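Local coordinates for putative sugar ABC transporter (Yersinia enterocolitica subsp. enterocolitica 8081, PDB 5ULB), which probably serves as the sugar-binding component of an ABC importer, and binds a methylthioribose analogue, 5-Se-methyl-5-selenoribose, in both anomeric forms, at residues A[234-239]-A[252-257]; A[245-250]-A[296-301]. All coordinates share one frame; numbering follows the deposited sequence. Where two conformers were deposited one is given.

How the contacts relate
Both contacts lie on the same side of the chain's centre, with their own centres about 11 Å apart. Contact 1 pairs strand 233-237 with strand 254-259. Contact 2 joins helix 241-248, which links those two strands, to helix 295-299, which follows strand 285-294. The segments alternate along the chain: 234-239, 245-250, 252-257, then 296-301. The contacts touch directly. The W254 ring packs on L246 and M247, and S252 OG makes a probable hydrogen bond to L246 O. Both helices pack against the sheet, where I293 of strand 285-294 touches M247 and L298. The sugar pocket borders contact 1, at D238.

Contact 1 (A[234-239]-A[252-257]); sequences LYSIDI and SPWKVS
Strands 233-237 and 254-259 are the parallel neighbours of a beta-alpha-beta unit in a periplasmic binding protein fold, and helix 241-248 makes the crossover. Their short axes approach to 4.8 Å at 22°. Three backbone bonds knit the tight part. L234 is gripped twice: its N donates to P253 O, and its O accepts from K255 N at 2.9 Å, in the carbonyl plane. Further along, S236 N donates to V256 O, rising above that carbonyl's plane.

L234, S236, W254 and S257 share one face of the sheet. The indole reaches forward along this face, toward S236 and S257, with CG anti to the backbone N (chi1 -169°). Its CZ2 comes 3.8 Å from S236 OG. That hydroxyl bonds to I237 O and also to T217 OG1. On the other face Y235 and V256 cross at about a right angle, with Y235 CD2 3.6 Å from V256 CG1. The Y235 hydroxyl bonds to D138.

The looser side is at K255, which is partly exposed. Its CB lies over one face of the Y235 ring, offset toward the rim. From there the bent chain leads its amine away.

Past the strand end, D238 turns its carboxylate to the sugar pocket, within about 3 Å of either bound anomer; its OD2 also accepts from D214 N. Its backbone carbonyl faces the neighbouring strand instead. S257 OG donates to D238 O at 3.1 Å, nearly along the C=O axis, while accepting from W254 NE1 at 3.0 Å.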
ATOM      1  N   LEU A 234      -9.525   8.869 -15.401  1.00 10.24           N
ATOM      2  CA  LEU A 234      -9.228   8.251 -14.133  1.00 10.71           C
ATOM      3  C   LEU A 234      -7.838   8.663 -13.572  1.00  9.56           C
ATOM      4  O   LEU A 234      -6.859   8.652 -14.340  1.00 11.01           O
ATOM      5  CB  LEU A 234      -9.149   6.706 -14.167  1.00 15.11           C
ATOM      6  CG  LEU A 234     -10.293   5.938 -14.552  1.00 16.49           C
ATOM      7  CD1 LEU A 234      -9.956   4.453 -14.767  1.00 16.59           C
ATOM      8  CD2 LEU A 234     -11.363   6.091 -13.466  1.00 22.13           C
ATOM      9  N   TYR A 235      -7.808   8.986 -12.291  1.00  9.32           N
ATOM     10  CA  TYR A 235      -6.581   9.401 -11.589  1.00  9.21           C
ATOM     11  C   TYR A 235      -6.519   8.537 -10.358  1.00  8.64           C
ATOM     12  O   TYR A 235      -7.427   8.550  -9.552  1.00 11.91           O
ATOM     13  CB  TYR A 235      -6.721  10.882 -11.223  1.00 10.71           C
ATOM     14  CG  TYR A 235      -6.841  11.802 -12.420  1.00 10.41           C
ATOM     15  CD1 TYR A 235      -8.034  11.936 -13.084  1.00 10.99           C
ATOM     16  CD2 TYR A 235      -5.738  12.452 -12.958  1.00 11.11           C
ATOM     17  CE1 TYR A 235      -8.131  12.718 -14.229  1.00 14.10           C
ATOM     18  CE2 TYR A 235      -5.818  13.217 -14.087  1.00 13.33           C
ATOM     19  CZ  TYR A 235      -7.026  13.359 -14.691  1.00 14.74           C
ATOM     20  OH  TYR A 235      -7.135  14.085 -15.845  1.00 19.03           O
ATOM     21  N   SER A 236      -5.385   7.806 -10.190  1.00  9.06           N
ATOM     22  CA  SER A 236      -5.275   6.833  -9.105  1.00  8.84           C
ATOM     23  C   SER A 236      -4.061   7.000  -8.245  1.00  9.54           C
ATOM     24  O   SER A 236      -3.001   7.456  -8.651  1.00  9.77           O
ATOM     25  CB  SER A 236      -5.276   5.402  -9.775  1.00 10.51           C
ATOM     26  OG  SER A 236      -5.572   4.364  -8.839  1.00 11.48           O
ATOM     27  N   ILE A 237      -4.205   6.406  -7.068  1.00  8.70           N
ATOM     28  CA  ILE A 237      -3.121   6.026  -6.161  1.00  8.75           C
ATOM     29  C   ILE A 237      -2.864   4.518  -6.337  1.00  8.62           C
ATOM     30  O   ILE A 237      -3.823   3.753  -6.665  1.00 10.45           O
ATOM     31  CB  ILE A 237      -3.502   6.412  -4.735  1.00  8.74           C
ATOM     32  CG1 ILE A 237      -3.590   7.972  -4.628  1.00  9.78           C
ATOM     33  CG2 ILE A 237      -2.519   5.878  -3.708  1.00 10.19           C
ATOM     34  CD1 ILE A 237      -4.131   8.514  -3.365  1.00 10.74           C
ATOM     35  N   ASP A 238      -1.647   4.130  -6.158  1.00  8.98           N
ATOM     36  CA  ASP A 238      -1.147   2.762  -6.230  1.00  9.24           C
ATOM     37  C   ASP A 238      -0.788   2.266  -7.623  1.00  9.56           C
ATOM     38  O   ASP A 238      -1.269   2.839  -8.588  1.00 12.00           O
ATOM     39  CB  ASP A 238      -2.016   1.696  -5.546  1.00  9.63           C
ATOM     40  CG  ASP A 238      -2.422   1.998  -4.152  1.00  9.51           C
ATOM     41  OD1 ASP A 238      -1.544   2.443  -3.337  1.00 11.00           O
ATOM     42  OD2 ASP A 238      -3.641   1.761  -3.818  1.00 11.69           O
ATOM     43  N   ILE A 239       0.003   1.204  -7.705  1.00  9.53           N
ATOM     44  CA  ILE A 239       0.293   0.599  -8.979  1.00  9.92           C
ATOM     45  C   ILE A 239       0.405  -0.892  -8.809  1.00 10.58           C
ATOM     46  O   ILE A 239       0.666  -1.424  -7.737  1.00 11.46           O
ATOM     47  CB  ILE A 239       1.663   1.127  -9.573  1.00 11.61           C
ATOM     48  CG1 ILE A 239       1.820   0.926 -11.054  1.00 13.30           C
ATOM     49  CG2 ILE A 239       2.859   0.628  -8.789  1.00 13.65           C
ATOM     50  CD1 ILE A 239       0.794   1.673 -11.874  1.00 14.18           C
ATOM     51  N   SER A 252      -8.043   3.628 -23.241  1.00 18.18           N
ATOM     52  CA  SER A 252      -7.860   3.728 -21.869  1.00 16.42           C
ATOM     53  C   SER A 252      -7.893   5.149 -21.243  1.00 16.37           C
ATOM     54  O   SER A 252      -7.143   6.009 -21.599  1.00 16.73           O
ATOM     55  CB  SER A 252      -6.508   3.108 -21.442  1.00 16.37           C
ATOM     56  OG  SER A 252      -6.367   3.295 -20.002  1.00 14.19           O
ATOM     57  N   PRO A 253      -8.801   5.334 -20.286  1.00 14.19           N
ATOM     58  CA  PRO A 253      -8.950   6.595 -19.553  1.00 16.30           C
ATOM     59  C   PRO A 253      -8.031   6.699 -18.326  1.00 14.65           C
ATOM     60  O   PRO A 253      -8.152   7.642 -17.581  1.00 15.13           O
ATOM     61  CB  PRO A 253     -10.379   6.567 -19.102  1.00 20.77           C
ATOM     62  CG  PRO A 253     -10.725   5.219 -18.970  1.00 21.47           C
ATOM     63  CD  PRO A 253      -9.933   4.467 -19.958  1.00 17.10           C
ATOM     64  N   TRP A 254      -7.120   5.752 -18.110  1.00 12.88           N
ATOM     65  CA  TRP A 254      -6.326   5.718 -16.860  1.00 13.29           C
ATOM     66  C   TRP A 254      -5.084   6.613 -17.032  1.00 12.22           C
ATOM     67  O   TRP A 254      -4.090   6.197 -17.601  1.00 12.80           O
ATOM     68  CB  TRP A 254      -5.924   4.265 -16.542  1.00 13.50           C
ATOM     69  CG  TRP A 254      -5.336   4.062 -15.155  1.00 13.82           C
ATOM     70  CD1 TRP A 254      -4.429   4.845 -14.455  1.00 16.09           C
ATOM     71  CD2 TRP A 254      -5.648   3.024 -14.230  1.00 11.06           C
ATOM     72  NE1 TRP A 254      -4.176   4.319 -13.252  1.00 14.70           N
ATOM     73  CE2 TRP A 254      -4.903   3.207 -13.071  1.00 11.08           C
ATOM     74  CE3 TRP A 254      -6.497   1.889 -14.298  1.00 12.42           C
ATOM     75  CZ2 TRP A 254      -4.982   2.345 -11.971  1.00 11.35           C
ATOM     76  CZ3 TRP A 254      -6.613   1.087 -13.212  1.00 13.15           C
ATOM     77  CH2 TRP A 254      -5.855   1.317 -12.102  1.00 13.27           C
ATOM     78  N   LYS A 255      -5.180   7.853 -16.553  1.00 11.48           N
ATOM     79  CA  LYS A 255      -4.209   8.888 -16.853  1.00 12.12           C
ATOM     80  C   LYS A 255      -2.955   8.896 -15.981  1.00 11.79           C
ATOM     81  O   LYS A 255      -1.888   9.254 -16.488  1.00 13.49           O
ATOM     82  CB  LYS A 255      -4.874  10.269 -16.737  1.00 14.27           C
ATOM     83  CG  LYS A 255      -5.971  10.561 -17.590  1.00 17.88           C
ATOM     84  CD  LYS A 255      -5.779  10.078 -18.984  1.00 28.58           C
ATOM     85  CE  LYS A 255      -5.119  11.108 -19.692  1.00 39.28           C
ATOM     86  NZ  LYS A 255      -6.246  11.613 -20.608  1.00 62.41           N
ATOM     87  N   VAL A 256      -3.086   8.512 -14.724  1.00 11.61           N
ATOM     88  CA  VAL A 256      -1.949   8.614 -13.809  1.00 11.22           C
ATOM     89  C   VAL A 256      -2.175   7.642 -12.678  1.00  9.36           C
ATOM     90  O   VAL A 256      -3.308   7.432 -12.236  1.00 10.65           O
ATOM     91  CB  VAL A 256      -1.717   9.961 -13.304  1.00 15.20           C
ATOM     92  CG1 VAL A 256      -2.753  10.483 -12.324  1.00 17.04           C
ATOM     93  CG2 VAL A 256      -0.356  10.185 -12.624  1.00 15.98           C
ATOM     94  N   SER A 257      -1.045   7.117 -12.164  1.00 10.46           N
ATOM     95  CA  SER A 257      -1.009   6.398 -10.898  1.00 10.04           C
ATOM     96  C   SER A 257       0.130   7.057 -10.111  1.00 10.48           C
ATOM     97  O   SER A 257       1.256   7.172 -10.624  1.00 12.32           O
ATOM     98  CB  SER A 257      -0.673   4.927 -11.022  1.00 11.96           C
ATOM     99  OG  SER A 257      -1.855   4.158 -11.346  1.00 15.86           O
TER

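Contact 2 (A[245-250]-A[296-301]); sequences QLMREA and ALLVSQ
Helix 241-248, the crossover of a beta-alpha-beta unit, meets the short helix 295-299 here through its last turn. The joint is partly buried, and R248 has the largest share of it.

Along 296-301, L297 comes first. It takes part through its carbonyl, which accepts from Q301 NE2 at 2.9 Å. L297 O lies in the plane of the Q301 amide, so the Q301 side chain folds back over its own helix.

L298 is the apolar centre. Its CG and CD2 meet the methyl end of selenomethionine M247, with CE 3.7 Å from CD2, and the two side chains cross obliquely. I293 of strand 285-294 touches both. L298 O accepts from Q301 N and from R248 NH1, so two donors grip it.

V299 is exposed. Its CG2 sits 3.7 Å from M247 O, a carbonyl that bonds to Q295 NE2.

At Q301 the backbone carbonyl takes the lead. The R248 chain stays extended at chi2 (176°) and bends at chi3 (52°), which brings its guanidinium to the carbonyls of L298 and Q301. The carbonyls gathered here would suit its positive charge. A water joins R248 NH2 to Q301 O. R248 NH1 itself makes two bonds: 2.8 Å to L298 O, almost exactly in the guanidinium plane, and 2.9 Å to Q301 O, whose carbonyl plane it overlies.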
ATOM      1  N   GLN A 245      -1.002  -2.573 -17.504  1.00 13.03           N
ATOM      2  CA  GLN A 245      -1.714  -3.066 -18.713  1.00 14.01           C
ATOM      3  C   GLN A 245      -2.940  -2.200 -19.051  1.00 14.06           C
ATOM      4  O   GLN A 245      -3.161  -1.894 -20.207  1.00 14.78           O
ATOM      5  CB  GLN A 245      -2.118  -4.541 -18.520  1.00 16.61           C
ATOM      6  CG  GLN A 245      -0.984  -5.571 -18.470  1.00 22.42           C
ATOM      7  CD  GLN A 245      -0.285  -5.763 -19.834  1.00 27.54           C
ATOM      8  OE1 GLN A 245       0.554  -4.927 -20.256  1.00 29.68           O
ATOM      9  NE2 GLN A 245      -0.698  -6.802 -20.605  1.00 33.76           N
ATOM     10  N   LEU A 246      -3.694  -1.855 -18.033  1.00 13.91           N
ATOM     11  CA  LEU A 246      -4.905  -1.036 -18.311  1.00 13.50           C
ATOM     12  C   LEU A 246      -4.527   0.345 -18.862  1.00 12.56           C
ATOM     13  O   LEU A 246      -5.242   0.815 -19.711  1.00 14.79           O
ATOM     14  CB  LEU A 246      -5.793  -0.937 -17.117  1.00 14.17           C
ATOM     15  CG  LEU A 246      -6.311  -2.301 -16.576  1.00 14.22           C
ATOM     16  CD1 LEU A 246      -7.101  -2.077 -15.299  1.00 15.80           C
ATOM     17  CD2 LEU A 246      -7.033  -3.116 -17.555  1.00 17.00           C
HETATM   18  N   MSE A 247      -3.464   0.972 -18.378  1.00 13.49           N
HETATM   19  CA  MSE A 247      -3.048   2.261 -18.944  0.57 15.12           C
HETATM   20  C   MSE A 247      -2.666   2.140 -20.416  1.00 16.35           C
HETATM   21  O   MSE A 247      -2.866   3.090 -21.122  1.00 16.29           O
HETATM   22  CB  MSE A 247      -1.959   2.878 -17.977  0.57 16.27           C
HETATM   23  CG  MSE A 247      -2.387   3.235 -16.498  0.57 18.96           C
HETATM   24 SE   MSE A 247      -1.015   3.641 -15.092  0.57 30.11          SE
HETATM   25  CE  MSE A 247       0.643   4.115 -16.166  0.57 45.30           C
ATOM     26  N   ARG A 248      -2.270   0.940 -20.870  1.00 15.49           N
ATOM     27  CA  ARG A 248      -1.852   0.657 -22.312  1.00 16.78           C
ATOM     28  C   ARG A 248      -3.005   0.176 -23.231  1.00 17.59           C
ATOM     29  O   ARG A 248      -2.769   0.123 -24.414  1.00 25.10           O
ATOM     30  CB  ARG A 248      -0.695  -0.407 -22.270  1.00 17.03           C
ATOM     31  CG  ARG A 248       0.595   0.198 -21.848  1.00 19.39           C
ATOM     32  CD  ARG A 248       1.744  -0.785 -21.687  1.00 19.32           C
ATOM     33  NE  ARG A 248       1.898  -1.602 -22.902  1.00 22.44           N
ATOM     34  CZ  ARG A 248       2.597  -1.298 -23.984  1.00 25.13           C
ATOM     35  NH1 ARG A 248       3.194  -0.093 -24.061  1.00 25.51           N
ATOM     36  NH2 ARG A 248       2.600  -2.178 -25.054  1.00 26.63           N
ATOM     37  N   GLU A 249      -4.211  -0.076 -22.705  1.00 17.20           N
ATOM     38  CA  GLU A 249      -5.290  -0.601 -23.524  1.00 17.14           C
ATOM     39  C   GLU A 249      -5.838   0.529 -24.392  1.00 20.04           C
ATOM     40  O   GLU A 249      -5.774   1.725 -24.098  1.00 21.21           O
ATOM     41  CB  GLU A 249      -6.389  -1.144 -22.624  1.00 19.66           C
ATOM     42  CG  GLU A 249      -6.108  -2.465 -22.025  1.00 19.22           C
ATOM     43  CD  GLU A 249      -7.295  -3.157 -21.330  1.00 21.26           C
ATOM     44  OE1 GLU A 249      -8.372  -2.522 -21.112  1.00 25.59           O
ATOM     45  OE2 GLU A 249      -7.070  -4.363 -20.978  1.00 28.33           O
ATOM     46  N   ALA A 250      -6.460   0.089 -25.514  1.00 21.53           N
ATOM     47  CA  ALA A 250      -7.140   0.982 -26.374  1.00 25.18           C
ATOM     48  C   ALA A 250      -8.203   1.760 -25.611  1.00 17.13           C
ATOM     49  O   ALA A 250      -9.055   1.125 -24.840  1.00 21.13           O
ATOM     50  CB  ALA A 250      -7.764   0.239 -27.571  1.00 26.50           C
ATOM     51  N   ALA A 296       1.234   8.324 -20.516  1.00 16.86           N
ATOM     52  CA  ALA A 296       1.975   8.448 -21.807  1.00 18.94           C
ATOM     53  C   ALA A 296       3.317   7.679 -21.748  1.00 19.70           C
ATOM     54  O   ALA A 296       3.774   7.152 -22.787  1.00 21.89           O
ATOM     55  CB  ALA A 296       2.204   9.846 -22.151  1.00 21.89           C
ATOM     56  N   LEU A 297       3.939   7.661 -20.572  1.00 21.38           N
ATOM     57  CA  LEU A 297       5.161   6.877 -20.412  1.00 20.58           C
ATOM     58  C   LEU A 297       4.976   5.396 -20.778  1.00 19.14           C
ATOM     59  O   LEU A 297       5.825   4.797 -21.477  1.00 24.20           O
ATOM     60  CB  LEU A 297       5.731   7.112 -18.981  1.00 22.11           C
ATOM     61  CG  LEU A 297       7.025   6.425 -18.667  1.00 23.94           C
ATOM     62  CD1 LEU A 297       8.144   7.030 -19.467  1.00 29.21           C
ATOM     63  CD2 LEU A 297       7.329   6.500 -17.173  1.00 25.86           C
ATOM     64  N   LEU A 298       3.948   4.830 -20.214  1.00 16.91           N
ATOM     65  CA  LEU A 298       3.630   3.461 -20.469  1.00 18.66           C
ATOM     66  C   LEU A 298       3.236   3.185 -21.896  1.00 20.10           C
ATOM     67  O   LEU A 298       3.683   2.184 -22.493  1.00 20.71           O
ATOM     68  CB  LEU A 298       2.602   2.950 -19.446  1.00 18.74           C
ATOM     69  CG  LEU A 298       3.134   2.282 -18.228  1.00 21.48           C
ATOM     70  CD1 LEU A 298       3.945   0.989 -18.539  1.00 24.40           C
ATOM     71  CD2 LEU A 298       3.966   3.255 -17.522  1.00 18.43           C
ATOM     72  N   VAL A 299       2.428   4.058 -22.476  1.00 19.65           N
ATOM     73  CA  VAL A 299       1.992   3.895 -23.885  1.00 19.72           C
ATOM     74  C   VAL A 299       3.164   3.903 -24.846  1.00 23.21           C
ATOM     75  O   VAL A 299       3.161   3.178 -25.876  1.00 27.88           O
ATOM     76  CB  VAL A 299       0.946   4.964 -24.256  1.00 21.12           C
ATOM     77  CG1 VAL A 299       0.558   5.018 -25.772  1.00 24.90           C
ATOM     78  CG2 VAL A 299      -0.332   4.619 -23.411  1.00 21.78           C
ATOM     79  N   SER A 300       4.235   4.666 -24.474  1.00 20.87           N
ATOM     80  CA  SER A 300       5.498   4.747 -25.279  0.52 27.42           C
ATOM     81  C   SER A 300       6.381   3.485 -25.305  1.00 25.76           C
ATOM     82  O   SER A 300       7.271   3.369 -26.123  1.00 29.31           O
ATOM     83  CB  SER A 300       6.404   5.842 -24.769  0.52 31.15           C
ATOM     84  OG  SER A 300       5.840   7.107 -24.960  0.52 35.02           O
ATOM     85  N   GLN A 301       6.102   2.531 -24.410  1.00 23.98           N
ATOM     86  CA  GLN A 301       6.982   1.360 -24.350  1.00 26.73           C
ATOM     87  C   GLN A 301       6.609   0.428 -25.492  1.00 29.12           C
ATOM     88  O   GLN A 301       5.450   0.393 -25.888  1.00 30.63           O
ATOM     89  CB  GLN A 301       6.773   0.682 -22.987  1.00 22.97           C
ATOM     90  CG  GLN A 301       7.101   1.604 -21.797  1.00 24.01           C
ATOM     91  CD  GLN A 301       8.447   2.276 -21.902  1.00 29.30           C
ATOM     92  OE1 GLN A 301       9.428   1.580 -22.152  1.00 26.88           O
ATOM     93  NE2 GLN A 301       8.467   3.631 -21.818  1.00 24.76           N
TER
HETATM   94  O   HOH W   1       3.375  -0.906 -27.700  1.00 43.05           O